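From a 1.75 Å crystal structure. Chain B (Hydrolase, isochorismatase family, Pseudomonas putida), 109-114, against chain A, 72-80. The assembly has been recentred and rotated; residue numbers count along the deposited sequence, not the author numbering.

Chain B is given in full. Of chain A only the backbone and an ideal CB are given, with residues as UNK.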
# COMPACT_ATOMS: atom_id res chain seq x y z
N PRO B 109 -13.82 -8.05 24.37
CA PRO B 109 -14.84 -7.83 23.33
C PRO B 109 -14.58 -6.65 22.39
O PRO B 109 -14.87 -6.75 21.20
CB PRO B 109 -16.12 -7.61 24.13
CG PRO B 109 -15.90 -8.41 25.37
CD PRO B 109 -14.45 -8.24 25.69
N ASN B 110 -14.05 -5.55 22.93
CA ASN B 110 -13.83 -4.36 22.11
C ASN B 110 -12.42 -4.18 21.56
O ASN B 110 -12.10 -3.14 20.98
CB ASN B 110 -14.27 -3.10 22.87
CG ASN B 110 -15.76 -2.83 22.74
OD1 ASN B 110 -16.30 -2.74 21.64
ND2 ASN B 110 -16.43 -2.72 23.87
N ASP B 111 -11.57 -5.20 21.71
CA ASP B 111 -10.25 -5.18 21.09
C ASP B 111 -10.39 -5.34 19.58
O ASP B 111 -11.10 -6.23 19.11
CB ASP B 111 -9.34 -6.29 21.63
CG ASP B 111 -8.91 -6.06 23.07
OD1 ASP B 111 -8.92 -4.90 23.57
OD2 ASP B 111 -8.53 -7.06 23.72
N VAL B 112 -9.70 -4.49 18.83
CA VAL B 112 -9.77 -4.52 17.37
C VAL B 112 -9.08 -5.76 16.80
O VAL B 112 -7.95 -6.08 17.18
CB VAL B 112 -9.15 -3.25 16.75
CG1 VAL B 112 -9.06 -3.38 15.24
CG2 VAL B 112 -9.98 -2.02 17.12
N VAL B 113 -9.78 -6.45 15.90
CA VAL B 113 -9.22 -7.54 15.12
C VAL B 113 -9.09 -7.12 13.65
O VAL B 113 -10.06 -6.66 13.04
CB VAL B 113 -10.06 -8.83 15.24
CG1 VAL B 113 -9.52 -9.94 14.34
CG2 VAL B 113 -10.14 -9.29 16.69
N VAL B 114 -7.89 -7.26 13.11
CA VAL B 114 -7.63 -7.00 11.69
C VAL B 114 -7.50 -8.34 10.96
O VAL B 114 -6.69 -9.19 11.34
CB VAL B 114 -6.37 -6.10 11.49
CG1 VAL B 114 -5.22 -6.56 12.35
CG2 VAL B 114 -5.95 -6.03 10.03
N UNK A 72 -16.98 -1.57 10.29
CA UNK A 72 -16.08 -1.26 11.42
C UNK A 72 -16.37 -2.05 12.68
O UNK A 72 -17.52 -2.34 13.01
CB UNK A 72 -16.16 0.23 11.75
N UNK A 73 -15.30 -2.38 13.40
CA UNK A 73 -15.42 -2.77 14.80
C UNK A 73 -15.51 -1.52 15.61
O UNK A 73 -14.90 -0.51 15.24
CB UNK A 73 -14.25 -3.64 15.26
N UNK A 74 -16.27 -1.54 16.72
CA UNK A 74 -16.44 -0.35 17.56
C UNK A 74 -15.13 0.35 17.93
O UNK A 74 -15.05 1.58 17.91
CB UNK A 74 -17.18 -0.74 18.84
N UNK A 75 -14.10 -0.43 18.25
CA UNK A 75 -12.80 0.12 18.66
C UNK A 75 -12.06 0.87 17.56
O UNK A 75 -11.16 1.66 17.84
CB UNK A 75 -11.91 -1.01 19.17
N UNK A 76 -12.42 0.61 16.30
CA UNK A 76 -11.79 1.28 15.16
C UNK A 76 -12.29 2.71 14.97
O UNK A 76 -11.56 3.56 14.44
CB UNK A 76 -12.04 0.48 13.88
N UNK A 77 -13.53 2.97 15.38
CA UNK A 77 -14.18 4.27 15.14
C UNK A 77 -13.33 5.49 15.58
O UNK A 77 -13.08 6.39 14.77
CB UNK A 77 -15.52 4.30 15.88
N UNK A 78 -12.84 5.50 16.84
CA UNK A 78 -12.03 6.66 17.25
C UNK A 78 -10.63 6.71 16.62
O UNK A 78 -9.96 7.75 16.72
CB UNK A 78 -11.89 6.66 18.77
N UNK A 79 -10.21 5.63 15.99
CA UNK A 79 -8.86 5.54 15.42
C UNK A 79 -8.74 6.12 14.01
O UNK A 79 -7.64 6.43 13.57
CB UNK A 79 -8.42 4.08 15.40
N UNK A 80 -9.86 6.23 13.30
CA UNK A 80 -9.82 6.59 11.88
C UNK A 80 -10.39 7.99 11.62
O UNK A 80 -11.60 8.21 11.79
CB UNK A 80 -10.60 5.56 11.06

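Position 72 has extended backbone angles and an ideal CB with nothing of this stretch of chain B within 5.5 Å, so the stretch sets no preference. The residue is Tyr72(A), whose ring stays out of reach.

At 73 the CA-to-CB bond points toward chain B, and the ideal CB lies 4.9 Å from CG2 of Val112(B) and 5.3 Å from N of Val113(B). That leaves room for a medium-sized side chain, and the carbonyl O of Val113(B) would favour one carrying a donor; a glutamine, a histidine or a plain aliphatic could all fit. The residue is His73(A), with chi1 m. Its NE2 comes to 3.3 Å from O of Val113(B), a polar approach whose geometry leaves a hydrogen bond undecided.

Position 74 also points toward chain B, its ideal CB 3.5 Å from OD1 of Asn110(B). A phi of -50° and the start of a helix-like turn suit proline, though alanine or serine would also be reasonable. Pro74(A) is found, and its CB packs 3.5 Å from OD1 of Asn110(B).

Position 75 is the most restrictive. An ideal CB would fall 2.8 Å from O of Asn110(B) and 3.0 Å from CG2 of Val112(B), both clashes. The phi/psi of -67/-20 is open to any residue, so it is the contact that calls for glycine. Gly75(A) lets CG2 of Val112(B) settle 3.6 Å from its backbone C, while water 1 accepts from its N (2.8 Å) and donates to O of Asn110(B) (2.9 Å).

At 76 the bond points sideways, with the ideal CB 4.6 Å from CG2 of Val112(B). A long chain could lay its methylenes on this valine and carry a polar end toward the carbonyl of Val113(B): glutamine could offer its amide as a donor, while glutamate, an acceptor, would need a water between. Methionine would give the apolar packing but leave the carbonyl unanswered. Glu76(A) places CG 3.7 Å from CG1 of Val112(B). Water 2 donates both to its OE1 (2.6 Å) and to O of Val113(B) (2.8 Å), joining two acceptors that could not bond directly. Its OE2 accepts from N of His73(A) at 3.0 Å, bracing the turn.

Positions 77 and 78 meet nothing of this stretch of chain B; they are Ile77(A) and Pro78(A), the latter compatible with its phi of -72°.

Position 79 points toward chain B from farther off, so only a long side chain would arrive, preferably apolar to meet Val112(B). Met79(A), extended through chi2 and chi3, brings CE to 4.1 Å from CG2 of that valine.

Position 80 is again out of reach, and is Leu80(A).

Chain A 72-80: YHPGEIPML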
# COMPACT_ATOMS: atom_id res chain seq x y z
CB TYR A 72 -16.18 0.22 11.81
CG TYR A 72 -15.92 1.15 10.66
CD1 TYR A 72 -14.62 1.33 10.18
CD2 TYR A 72 -16.97 1.82 10.05
CE1 TYR A 72 -14.38 2.17 9.11
CE2 TYR A 72 -16.74 2.67 8.98
CZ TYR A 72 -15.44 2.84 8.52
OH TYR A 72 -15.20 3.67 7.46
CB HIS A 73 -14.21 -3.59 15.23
CG HIS A 73 -14.04 -4.87 14.46
ND1 HIS A 73 -14.89 -5.91 14.58
CD2 HIS A 73 -13.07 -5.26 13.54
CE1 HIS A 73 -14.49 -6.91 13.78
NE2 HIS A 73 -13.37 -6.52 13.14
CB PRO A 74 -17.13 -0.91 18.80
CG PRO A 74 -17.91 -2.06 18.29
CD PRO A 74 -17.08 -2.68 17.21
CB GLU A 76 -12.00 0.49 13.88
CG GLU A 76 -11.20 -0.80 13.79
CD GLU A 76 -11.49 -1.59 12.52
OE1 GLU A 76 -10.52 -2.05 11.89
OE2 GLU A 76 -12.67 -1.75 12.15
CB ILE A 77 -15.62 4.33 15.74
CG1 ILE A 77 -16.48 3.13 15.29
CG2 ILE A 77 -16.30 5.66 15.41
CD1 ILE A 77 -16.90 3.12 13.84
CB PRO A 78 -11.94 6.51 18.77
CG PRO A 78 -12.18 5.06 19.03
CD PRO A 78 -13.14 4.61 17.97
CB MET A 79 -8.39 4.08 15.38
CG MET A 79 -8.46 3.37 16.72
SD MET A 79 -7.57 1.80 16.61
CE MET A 79 -7.75 1.20 18.28
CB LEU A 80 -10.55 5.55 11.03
CG LEU A 80 -10.02 4.11 11.02
CD1 LEU A 80 -11.07 3.15 10.49
CD2 LEU A 80 -8.72 4.01 10.22
O HOH W 1 -13.60 -3.18 18.45
O HOH W 2 -10.61 -4.60 11.24
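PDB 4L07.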